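Local structure of putative carbohydrate metabolism domain-containing protein (Bacteroides vulgatus, 3S30) at residues N247-F252 with H265-N270; Y216-L221 with Y317-V322. The protein is of unknown function but probably acts on or binds carbohydrate, being a putative glycoside hydrolase with a galactose-binding-like domain and a bound sodium ion. One frame throughout, in Å; residues are numbered along the deposited sequence.

Interactions 1 and 2 lie on the two faces of one patch of antiparallel sheet, their centres about 12 Å apart. Strands 247-254 and 317-324 are neighbours there, joined by probable hydrogen bonds from V322 N to Y249 O (2.8 Å) and from L251 N to S320 O (2.8 Å). On one face, Y249 and L251 meet the turn 265-270; on the other, V319 and I321 meet 216-221, where I248 and F252 also touch L221 and P218. The sodium ion is about 14 Å from the L221 side chain, and none of its protein ligands, N105, E107, N165 and D343, lies in the four segments.

Interaction 1: residues N247-F252 with H265-N270; sequences NIYALF and HIAKNN
Y249 and L251 reach from strand 247-254 to the side chains of I266 and A267. The contact is van der Waals packing, mostly carbon against carbon but with the Y249 hydroxyl laid against two methyls; no hydrogen bond crosses it. The phenol end of Y249 does much of the touching: OH lies 3.8 Å from A267 CB and also 3.8 Å from I266 CG2, while CZ is 4.1 Å from A267 CB. The ring meets both methyls obliquely. With CG of Y249 between its backbone N and carbonyl carbon (chi1 67°), the ring runs on toward 265-270, and L251 CG lies in plane at its edge. A phenylalanine in place of this tyrosine would lack the hydroxyl and would probably leave the A267 and I266 methyls less closely covered.

L251 touches I266 with both methyls, CD1 standing 3.9 Å from I266 CG2 and CD2 4.0 Å from I266 CG1, as the two side chains lie alongside each other, running in opposite senses. The branched isoleucine suits this place, since one branch, CG2, meets both tyrosine and leucine while the other, CG1, meets L251. A267, with a single methyl, lets the turn come close to the phenol end.

Backbone bonding shapes the turn itself: K268 N donates to H265 O at 3.0 Å. K268 NZ forms salt bridges with D328 and D330. F210 of strand 208-213 touches Y249, L251 and I266, and Y271 meets the Y249 ring edge-to-face. The arrangement is a connecting loop folded over one face of an antiparallel sheet, consistent with the beta sandwich of galactose-binding-like domains.

Interaction 2: residues Y216-L221 with Y317-V322; sequences YEPIKL and YNVSIV
L221 holds CG anti to its backbone N (chi1 -179°), which brings its CD1 methyl to I321, whose CG1 stands anti to the carbonyl carbon and whose chain then runs extended to CD1 (chi2 169°). The two side chains cross obliquely between strands 218-228 and 317-324, whose touching parts point the same way, 1° apart. No hydrogen bond joins them: this is face-to-face packing of beta layers, in keeping with the jelly-roll sandwich of a galactose-binding-like domain.

P218 makes the other apolar contact, laying the CG of its ring 4.3 Å from V319 CG2. Proline fits the start of a strand, where a missing N-H costs little, and its apolar ring gives V319 a carbon surface to lie against. On 317-324 the two contact residues are two apart, on 218-228 three apart. The difference is made up by a classic beta bulge, in which I219 and K220 both face V348, so that P218 and L221 can both turn inward. K220 NZ makes a salt bridge with E295.

All four touching residues are buried, as their apolar character suits. F252 and I248 of strand 247-254 add to this core against P218 and L221, and P218 O receives a hydrogen bond from Y300 OH. The closest approach is made by a single methyl: L221 CD1 sits 3.8 Å from I321 CD1 and 4.1 Å from I321 CG1.

Interaction 1: residues N247-F252 with H265-N270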
ATOM      1  N   ASN A 247      -0.531  -8.166   3.662  1.00 48.63           N
ATOM      2  CA  ASN A 247      -1.130  -7.251   4.629  1.00 49.67           C
ATOM      3  C   ASN A 247      -2.079  -6.282   3.942  1.00 48.53           C
ATOM      4  O   ASN A 247      -1.870  -5.897   2.805  1.00 47.13           O
ATOM      5  CB  ASN A 247      -0.054  -6.503   5.445  1.00 49.03           C
ATOM      6  CG  ASN A 247      -0.584  -5.988   6.796  1.00 50.05           C
ATOM      7  OD1 ASN A 247      -1.759  -6.140   7.112  1.00 49.23           O
ATOM      8  ND2 ASN A 247       0.283  -5.362   7.576  1.00 43.20           N
ATOM      9  N   ILE A 248      -3.151  -5.943   4.643  1.00 51.06           N
ATOM     10  CA  ILE A 248      -4.061  -4.878   4.249  1.00 50.58           C
ATOM     11  C   ILE A 248      -4.403  -4.119   5.526  1.00 51.56           C
ATOM     12  O   ILE A 248      -4.785  -4.727   6.538  1.00 52.87           O
ATOM     13  CB  ILE A 248      -5.369  -5.426   3.613  1.00 51.85           C
ATOM     14  CG1 ILE A 248      -5.080  -6.141   2.287  1.00 51.10           C
ATOM     15  CG2 ILE A 248      -6.403  -4.297   3.375  1.00 49.63           C
ATOM     16  CD1 ILE A 248      -6.374  -6.662   1.583  1.00 46.98           C
ATOM     17  N   TYR A 249      -4.249  -2.800   5.484  1.00 50.95           N
ATOM     18  CA  TYR A 249      -4.710  -1.941   6.570  1.00 50.53           C
ATOM     19  C   TYR A 249      -4.961  -0.496   6.114  1.00 50.84           C
ATOM     20  O   TYR A 249      -4.634  -0.100   4.989  1.00 47.48           O
ATOM     21  CB  TYR A 249      -3.724  -1.968   7.743  1.00 50.80           C
ATOM     22  CG  TYR A 249      -2.368  -1.356   7.471  1.00 50.43           C
ATOM     23  CD1 TYR A 249      -1.348  -2.106   6.901  1.00 54.24           C
ATOM     24  CD2 TYR A 249      -2.088  -0.037   7.823  1.00 52.59           C
ATOM     25  CE1 TYR A 249      -0.102  -1.567   6.670  1.00 51.07           C
ATOM     26  CE2 TYR A 249      -0.839   0.519   7.580  1.00 52.05           C
ATOM     27  CZ  TYR A 249       0.149  -0.255   6.994  1.00 53.68           C
ATOM     28  OH  TYR A 249       1.402   0.268   6.751  1.00 60.00           O
ATOM     29  N   ALA A 250      -5.560   0.284   7.010  1.00 52.31           N
ATOM     30  CA  ALA A 250      -5.843   1.684   6.744  1.00 51.81           C
ATOM     31  C   ALA A 250      -5.635   2.477   8.016  1.00 54.59           C
ATOM     32  O   ALA A 250      -5.854   1.967   9.118  1.00 55.95           O
ATOM     33  CB  ALA A 250      -7.267   1.864   6.225  1.00 49.79           C
ATOM     34  N   LEU A 251      -5.224   3.728   7.846  1.00 55.83           N
ATOM     35  CA  LEU A 251      -4.890   4.601   8.954  1.00 56.76           C
ATOM     36  C   LEU A 251      -5.746   5.862   8.880  1.00 57.76           C
ATOM     37  O   LEU A 251      -6.077   6.334   7.791  1.00 55.88           O
ATOM     38  CB  LEU A 251      -3.410   4.983   8.873  1.00 57.19           C
ATOM     39  CG  LEU A 251      -2.397   3.834   8.808  1.00 55.61           C
ATOM     40  CD1 LEU A 251      -1.023   4.353   8.412  1.00 52.35           C
ATOM     41  CD2 LEU A 251      -2.324   3.103  10.135  1.00 59.38           C
ATOM     42  N   PHE A 252      -6.101   6.392  10.049  1.00 59.55           N
ATOM     43  CA  PHE A 252      -6.747   7.693  10.167  1.00 60.84           C
ATOM     44  C   PHE A 252      -6.073   8.413  11.320  1.00 62.65           C
ATOM     45  O   PHE A 252      -6.084   7.921  12.459  1.00 64.27           O
ATOM     46  CB  PHE A 252      -8.244   7.518  10.449  1.00 62.43           C
ATOM     47  CG  PHE A 252      -9.010   8.806  10.513  1.00 62.79           C
ATOM     48  CD1 PHE A 252      -9.022   9.681   9.429  1.00 62.64           C
ATOM     49  CD2 PHE A 252      -9.737   9.143  11.653  1.00 64.27           C
ATOM     50  CE1 PHE A 252      -9.737  10.877   9.485  1.00 59.70           C
ATOM     51  CE2 PHE A 252     -10.457  10.332  11.718  1.00 61.99           C
ATOM     52  CZ  PHE A 252     -10.453  11.201  10.635  1.00 64.95           C
ATOM     53  N   HIS A 265       7.058   2.568   9.556  1.00 57.08           N
ATOM     54  CA  HIS A 265       7.312   2.134  10.932  1.00 58.01           C
ATOM     55  C   HIS A 265       6.017   1.828  11.671  1.00 57.74           C
ATOM     56  O   HIS A 265       6.026   1.081  12.631  1.00 61.01           O
ATOM     57  CB  HIS A 265       8.082   3.199  11.704  1.00 59.54           C
ATOM     58  CG  HIS A 265       9.448   3.468  11.168  1.00 59.79           C
ATOM     59  ND1 HIS A 265       9.696   4.436  10.218  1.00 56.71           N
ATOM     60  CD2 HIS A 265      10.649   2.914  11.464  1.00 62.53           C
ATOM     61  CE1 HIS A 265      10.992   4.461   9.948  1.00 61.99           C
ATOM     62  NE2 HIS A 265      11.592   3.545  10.687  1.00 60.53           N
ATOM     63  N   ILE A 266       4.914   2.415  11.223  1.00 57.80           N
ATOM     64  CA  ILE A 266       3.610   2.219  11.842  1.00 58.89           C
ATOM     65  C   ILE A 266       3.226   0.729  11.904  1.00 60.40           C
ATOM     66  O   ILE A 266       2.747   0.254  12.931  1.00 63.32           O
ATOM     67  CB  ILE A 266       2.522   3.055  11.103  1.00 56.67           C
ATOM     68  CG1 ILE A 266       1.277   3.226  11.966  1.00 59.02           C
ATOM     69  CG2 ILE A 266       2.146   2.426   9.767  1.00 60.51           C
ATOM     70  CD1 ILE A 266       1.527   4.075  13.228  1.00 64.92           C
ATOM     71  N   ALA A 267       3.484  -0.014  10.828  1.00 60.00           N
ATOM     72  CA  ALA A 267       3.164  -1.439  10.784  1.00 60.29           C
ATOM     73  C   ALA A 267       4.147  -2.303  11.591  1.00 62.84           C
ATOM     74  O   ALA A 267       3.886  -3.486  11.802  1.00 64.69           O
ATOM     75  CB  ALA A 267       3.087  -1.929   9.321  1.00 56.57           C
ATOM     76  N   LYS A 268       5.276  -1.732  12.011  1.00 64.91           N
ATOM     77  CA  LYS A 268       6.256  -2.452  12.843  1.00 68.64           C
ATOM     78  C   LYS A 268       6.084  -2.153  14.335  1.00 70.57           C
ATOM     79  O   LYS A 268       6.772  -2.744  15.176  1.00 70.86           O
ATOM     80  CB  LYS A 268       7.690  -2.111  12.404  1.00 70.66           C
ATOM     81  CG  LYS A 268       8.356  -3.150  11.487  1.00 73.24           C
ATOM     82  CD  LYS A 268       7.467  -3.605  10.326  1.00 72.26           C
ATOM     83  CE  LYS A 268       8.118  -4.766   9.582  1.00 74.19           C
ATOM     84  NZ  LYS A 268       7.164  -5.611   8.825  1.00 68.12           N
ATOM     85  N   ASN A 269       5.154  -1.250  14.648  1.00 70.15           N
ATOM     86  CA  ASN A 269       4.921  -0.796  16.007  1.00 72.00           C
ATOM     87  C   ASN A 269       3.485  -0.977  16.472  1.00 70.70           C
ATOM     88  O   ASN A 269       2.924  -0.098  17.121  1.00 69.78           O
ATOM     89  CB  ASN A 269       5.318   0.676  16.107  1.00 74.34           C
ATOM     90  CG  ASN A 269       6.704   0.854  16.620  1.00 77.72           C
ATOM     91  OD1 ASN A 269       7.578   1.370  15.920  1.00 88.97           O
ATOM     92  ND2 ASN A 269       6.933   0.406  17.843  1.00 74.93           N
ATOM     93  N   ASN A 270       2.897  -2.123  16.138  1.00 70.80           N
ATOM     94  CA  ASN A 270       1.523  -2.442  16.526  1.00 71.18           C
ATOM     95  C   ASN A 270       0.503  -1.368  16.078  1.00 68.10           C
ATOM     96  O   ASN A 270      -0.563  -1.240  16.665  1.00 68.88           O
ATOM     97  CB  ASN A 270       1.469  -2.671  18.055  1.00 74.58           C
ATOM     98  CG  ASN A 270       0.190  -3.376  18.515  1.00 78.69           C
ATOM     99  OD1 ASN A 270      -0.118  -4.482  18.077  1.00 80.20           O
ATOM    100  ND2 ASN A 270      -0.552  -2.728  19.405  1.00 78.04           N
TER

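Interaction 2: residues Y216-L221 with Y317-V322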
ATOM      1  N   TYR A 216     -13.582  13.160   6.074  1.00 82.57           N
ATOM      2  CA  TYR A 216     -14.581  12.285   6.674  1.00 81.95           C
ATOM      3  C   TYR A 216     -13.991  11.397   7.755  1.00 79.36           C
ATOM      4  O   TYR A 216     -12.773  11.283   7.898  1.00 78.20           O
ATOM      5  CB  TYR A 216     -15.261  11.442   5.594  1.00 80.59           C
ATOM      6  CG  TYR A 216     -15.879  12.294   4.512  1.00 84.75           C
ATOM      7  CD1 TYR A 216     -16.951  13.123   4.792  1.00 92.19           C
ATOM      8  CD2 TYR A 216     -15.371  12.289   3.214  1.00 89.42           C
ATOM      9  CE1 TYR A 216     -17.517  13.926   3.808  1.00 99.73           C
ATOM     10  CE2 TYR A 216     -15.933  13.083   2.221  1.00 94.92           C
ATOM     11  CZ  TYR A 216     -17.007  13.900   2.528  1.00 99.02           C
ATOM     12  OH  TYR A 216     -17.574  14.696   1.561  1.00102.35           O
ATOM     13  N   GLU A 217     -14.876  10.778   8.522  1.00 79.81           N
ATOM     14  CA  GLU A 217     -14.484   9.787   9.519  1.00 78.86           C
ATOM     15  C   GLU A 217     -14.795   8.404   8.943  1.00 75.88           C
ATOM     16  O   GLU A 217     -15.961   8.032   8.813  1.00 76.17           O
ATOM     17  CB  GLU A 217     -15.171  10.038  10.875  1.00 81.12           C
ATOM     18  CG  GLU A 217     -16.145  11.215  10.881  1.00 87.81           C
ATOM     19  CD  GLU A 217     -16.605  11.636  12.259  1.00 88.84           C
ATOM     20  OE1 GLU A 217     -15.995  11.230  13.272  1.00 86.32           O
ATOM     21  OE2 GLU A 217     -17.589  12.398  12.317  1.00 93.17           O
ATOM     22  N   PRO A 218     -13.748   7.656   8.545  1.00 73.35           N
ATOM     23  CA  PRO A 218     -13.961   6.333   7.953  1.00 69.73           C
ATOM     24  C   PRO A 218     -14.366   5.312   8.993  1.00 69.78           C
ATOM     25  O   PRO A 218     -13.888   5.371  10.126  1.00 71.50           O
ATOM     26  CB  PRO A 218     -12.591   5.978   7.375  1.00 67.30           C
ATOM     27  CG  PRO A 218     -11.620   6.711   8.215  1.00 69.97           C
ATOM     28  CD  PRO A 218     -12.313   8.004   8.607  1.00 73.41           C
ATOM     29  N   ILE A 219     -15.244   4.387   8.622  1.00 69.42           N
ATOM     30  CA  ILE A 219     -15.654   3.338   9.549  1.00 69.42           C
ATOM     31  C   ILE A 219     -15.216   1.957   9.089  1.00 64.41           C
ATOM     32  O   ILE A 219     -14.853   1.129   9.916  1.00 62.47           O
ATOM     33  CB  ILE A 219     -17.182   3.378   9.896  1.00 74.20           C
ATOM     34  CG1 ILE A 219     -18.061   3.485   8.647  1.00 76.18           C
ATOM     35  CG2 ILE A 219     -17.483   4.543  10.827  1.00 78.77           C
ATOM     36  CD1 ILE A 219     -19.540   3.612   8.973  1.00 79.66           C
ATOM     37  N   LYS A 220     -15.222   1.690   7.788  1.00 62.91           N
ATOM     38  CA  LYS A 220     -14.721   0.398   7.323  1.00 60.22           C
ATOM     39  C   LYS A 220     -14.090   0.421   5.940  1.00 59.18           C
ATOM     40  O   LYS A 220     -14.405   1.280   5.091  1.00 59.53           O
ATOM     41  CB  LYS A 220     -15.796  -0.696   7.441  1.00 60.91           C
ATOM     42  CG  LYS A 220     -17.074  -0.440   6.698  1.00 66.10           C
ATOM     43  CD  LYS A 220     -18.166  -1.447   7.076  1.00 67.40           C
ATOM     44  CE  LYS A 220     -18.902  -1.027   8.356  1.00 74.24           C
ATOM     45  NZ  LYS A 220     -19.921  -2.025   8.807  1.00 73.50           N
ATOM     46  N   LEU A 221     -13.156  -0.511   5.755  1.00 56.14           N
ATOM     47  CA  LEU A 221     -12.486  -0.719   4.482  1.00 55.45           C
ATOM     48  C   LEU A 221     -12.973  -2.047   3.936  1.00 55.34           C
ATOM     49  O   LEU A 221     -12.752  -3.094   4.548  1.00 55.04           O
ATOM     50  CB  LEU A 221     -10.949  -0.746   4.664  1.00 54.15           C
ATOM     51  CG  LEU A 221     -10.112  -0.946   3.383  1.00 52.57           C
ATOM     52  CD1 LEU A 221     -10.222   0.268   2.441  1.00 45.69           C
ATOM     53  CD2 LEU A 221      -8.653  -1.243   3.711  1.00 45.58           C
ATOM     54  N   TYR A 317      -6.676  16.218   9.202  1.00 69.38           N
ATOM     55  CA  TYR A 317      -6.665  14.775   9.401  1.00 67.18           C
ATOM     56  C   TYR A 317      -6.325  14.099   8.092  1.00 65.07           C
ATOM     57  O   TYR A 317      -6.860  14.463   7.039  1.00 65.81           O
ATOM     58  CB  TYR A 317      -8.027  14.286   9.906  1.00 68.32           C
ATOM     59  CG  TYR A 317      -8.255  14.561  11.372  1.00 70.49           C
ATOM     60  CD1 TYR A 317      -8.692  15.802  11.808  1.00 72.05           C
ATOM     61  CD2 TYR A 317      -8.016  13.582  12.324  1.00 71.21           C
ATOM     62  CE1 TYR A 317      -8.890  16.056  13.160  1.00 76.09           C
ATOM     63  CE2 TYR A 317      -8.211  13.825  13.667  1.00 73.17           C
ATOM     64  CZ  TYR A 317      -8.647  15.063  14.082  1.00 75.31           C
ATOM     65  OH  TYR A 317      -8.832  15.300  15.429  1.00 82.84           O
ATOM     66  N   ASN A 318      -5.433  13.119   8.161  1.00 62.43           N
ATOM     67  CA  ASN A 318      -5.051  12.336   6.995  1.00 60.60           C
ATOM     68  C   ASN A 318      -5.593  10.913   7.107  1.00 58.50           C
ATOM     69  O   ASN A 318      -5.736  10.380   8.207  1.00 58.02           O
ATOM     70  CB  ASN A 318      -3.528  12.286   6.862  1.00 60.69           C
ATOM     71  CG  ASN A 318      -2.956  13.444   6.054  1.00 63.27           C
ATOM     72  OD1 ASN A 318      -3.656  14.387   5.699  1.00 64.38           O
ATOM     73  ND2 ASN A 318      -1.666  13.373   5.768  1.00 63.81           N
ATOM     74  N   VAL A 319      -5.934  10.327   5.964  1.00 56.47           N
ATOM     75  CA  VAL A 319      -6.238   8.912   5.886  1.00 55.47           C
ATOM     76  C   VAL A 319      -5.201   8.256   4.993  1.00 54.59           C
ATOM     77  O   VAL A 319      -4.535   8.926   4.194  1.00 56.16           O
ATOM     78  CB  VAL A 319      -7.649   8.637   5.309  1.00 56.72           C
ATOM     79  CG1 VAL A 319      -7.644   8.696   3.754  1.00 52.02           C
ATOM     80  CG2 VAL A 319      -8.155   7.288   5.783  1.00 53.35           C
ATOM     81  N   SER A 320      -5.067   6.948   5.142  1.00 52.63           N
ATOM     82  CA  SER A 320      -4.270   6.145   4.242  1.00 51.06           C
ATOM     83  C   SER A 320      -4.818   4.733   4.175  1.00 49.92           C
ATOM     84  O   SER A 320      -5.521   4.287   5.071  1.00 51.64           O
ATOM     85  CB  SER A 320      -2.808   6.105   4.669  1.00 51.29           C
ATOM     86  OG  SER A 320      -1.996   5.606   3.609  1.00 52.86           O
ATOM     87  N   ILE A 321      -4.520   4.080   3.061  1.00 48.68           N
ATOM     88  CA  ILE A 321      -4.802   2.693   2.824  1.00 48.04           C
ATOM     89  C   ILE A 321      -3.480   2.104   2.357  1.00 47.08           C
ATOM     90  O   ILE A 321      -2.818   2.675   1.486  1.00 43.34           O
ATOM     91  CB  ILE A 321      -5.846   2.525   1.697  1.00 50.58           C
ATOM     92  CG1 ILE A 321      -7.210   3.085   2.136  1.00 49.85           C
ATOM     93  CG2 ILE A 321      -5.942   1.046   1.262  1.00 47.44           C
ATOM     94  CD1 ILE A 321      -8.185   3.194   1.016  1.00 46.12           C
ATOM     95  N   VAL A 322      -3.068   0.992   2.960  1.00 47.22           N
ATOM     96  CA  VAL A 322      -1.823   0.364   2.574  1.00 46.36           C
ATOM     97  C   VAL A 322      -2.111  -1.088   2.260  1.00 46.05           C
ATOM     98  O   VAL A 322      -2.753  -1.778   3.040  1.00 46.22           O
ATOM     99  CB  VAL A 322      -0.745   0.483   3.673  1.00 49.06           C
ATOM    100  CG1 VAL A 322       0.588  -0.068   3.174  1.00 46.41           C
ATOM    101  CG2 VAL A 322      -0.592   1.955   4.167  1.00 48.78           C
TER